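PDB 4HZD: CysE, serine acetyltransferase from Brucella abortus, which catalyses the transfer of the acetyl group from acetyl-CoA to L-serine, giving O-acetylserine and coenzyme A in the path to cysteine. Local coordinates for the interface of chains A and B. Coordinates in Å, arbitrary orientation; residue numbers count along the deposited sequence, not the author numbering. Chains: chain A/B, CysE, serine acetyltransferase.

The interface of chains A and B. Residues chain A 62, 114, 116, 149, 151; chain B 144, 147-148.
Helix 136-149 of chain B, in the helical part of serine acetyltransferase that precedes the left-handed beta-helix, lays three serines, B:Ser144, B:Ser147 and B:Ser148, against chain A. The deposited assembly is a hexamer, and this polar patch is part of one subunit interface within it. B:Ser144 OG donates a hydrogen bond to the backbone O of A:Tyr114 at 2.7 Å. The donor lies in the carbonyl plane, on a lone pair, at a C=O...OG angle of 124°. The A:Tyr114 CB packs on B:Ser144 CB, and ring atom CD1 lies beside it. One turn along helix 136-149 from B:Ser144, B:Ser147 receives the side-chain amine NZ of A:Lys116 on both OG and O, each at 2.9 Å. NZ comes to that O from above the carbonyl plane, 67° out of it. The lysine chain runs extended beyond CG, which carries NZ across the interface. A:Gln151 OE1 accepts from the same NZ at 2.7 Å, in its amide plane, and probably helps to position the lysine. B:Ser148 OG donates to O of A:Ile149 at 2.8 Å, the last residue of helix 136-149 in chain A. This hydroxyl is anti to its backbone N (chi1 163°), which points it at chain A. Water joins the rest. The A:Arg62 guanidinium holds water 1 at its edge, in plane, through NH1 and NH2, and B:Ser144 O binds this water at 2.7 Å. Water 2 bridges A:Arg62 NH2 and B:Ser148 OG, 2.6 Å from the hydroxyl.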
loop_
_atom_site.group_PDB
_atom_site.type_symbol
_atom_site.label_atom_id
_atom_site.label_comp_id
_atom_site.label_asym_id
_atom_site.label_seq_id
_atom_site.Cartn_x
_atom_site.Cartn_y
_atom_site.Cartn_z
ATOM N N ARG A 62 8.041 6.340 -8.363
ATOM C CA ARG A 62 7.379 7.616 -8.083
ATOM C C ARG A 62 5.964 7.661 -8.679
ATOM O O ARG A 62 5.026 8.140 -8.038
ATOM C CB ARG A 62 8.249 8.792 -8.569
ATOM C CG ARG A 62 9.646 8.828 -7.922
ATOM C CD ARG A 62 10.237 10.240 -8.065
ATOM N NE ARG A 62 9.649 11.084 -7.032
ATOM C CZ ARG A 62 9.908 12.384 -6.826
ATOM N NH1 ARG A 62 10.706 13.074 -7.631
ATOM N NH2 ARG A 62 9.340 12.999 -5.799
ATOM N N TYR A 114 16.230 12.557 -7.107
ATOM C CA TYR A 114 15.498 13.602 -6.365
ATOM C C TYR A 114 14.685 14.593 -7.205
ATOM O O TYR A 114 13.576 15.004 -6.818
ATOM C CB TYR A 114 16.414 14.333 -5.352
ATOM C CG TYR A 114 17.137 13.395 -4.410
ATOM C CD1 TYR A 114 16.425 12.484 -3.612
ATOM C CD2 TYR A 114 18.548 13.365 -4.352
ATOM C CE1 TYR A 114 17.088 11.575 -2.788
ATOM C CE2 TYR A 114 19.214 12.478 -3.512
ATOM C CZ TYR A 114 18.478 11.601 -2.711
ATOM O OH TYR A 114 19.125 10.695 -1.897
ATOM N N LYS A 116 12.326 16.254 -9.552
ATOM C CA LYS A 116 11.099 15.904 -10.273
ATOM C C LYS A 116 11.081 16.452 -11.695
ATOM O O LYS A 116 10.484 15.852 -12.573
ATOM C CB LYS A 116 9.829 16.305 -9.465
ATOM C CG LYS A 116 9.553 17.800 -9.415
ATOM C CD LYS A 116 8.444 18.130 -8.399
ATOM C CE LYS A 116 7.919 19.549 -8.636
ATOM N NZ LYS A 116 7.057 19.984 -7.489
ATOM N N ILE A 149 1.863 14.176 -9.695
ATOM C CA ILE A 149 2.980 13.864 -8.790
ATOM C C ILE A 149 4.191 14.753 -9.012
ATOM O O ILE A 149 4.882 15.088 -8.035
ATOM C CB ILE A 149 3.407 12.369 -8.890
ATOM C CG1 ILE A 149 2.239 11.451 -8.537
ATOM C CG2 ILE A 149 4.602 12.049 -7.981
ATOM C CD1 ILE A 149 1.456 11.852 -7.281
ATOM N N GLN A 151 3.787 17.697 -10.877
ATOM C CA GLN A 151 3.150 19.009 -11.171
ATOM C C GLN A 151 3.556 19.582 -12.514
ATOM O O GLN A 151 3.618 20.820 -12.698
ATOM C CB GLN A 151 3.367 20.006 -10.014
ATOM C CG GLN A 151 2.729 19.510 -8.699
ATOM C CD GLN A 151 3.575 18.461 -7.974
ATOM O OE1 GLN A 151 4.777 18.651 -7.755
ATOM N NE2 GLN A 151 2.944 17.371 -7.567
ATOM N N SER B 144 12.759 16.573 -1.858
ATOM C CA SER B 144 12.151 15.972 -3.047
ATOM C C SER B 144 10.742 15.545 -2.776
ATOM O O SER B 144 9.811 15.820 -3.581
ATOM C CB SER B 144 12.984 14.756 -3.527
ATOM O OG SER B 144 12.320 14.119 -4.605
ATOM N N SER B 147 8.619 18.676 -2.226
ATOM C CA SER B 147 8.293 19.303 -3.515
ATOM C C SER B 147 7.127 18.583 -4.186
ATOM O O SER B 147 6.239 19.220 -4.761
ATOM C CB SER B 147 9.504 19.323 -4.460
ATOM O OG SER B 147 9.192 20.125 -5.583
ATOM N N SER B 148 7.116 17.246 -4.110
ATOM C CA SER B 148 6.110 16.449 -4.853
ATOM C C SER B 148 4.749 16.419 -4.165
ATOM O O SER B 148 3.710 16.457 -4.832
ATOM C CB SER B 148 6.618 15.017 -5.120
ATOM O OG SER B 148 5.530 14.178 -5.455
HETATM O O HOH W 1 10.276 15.963 -6.282
HETATM O O HOH W 2 6.742 11.968 -4.663
#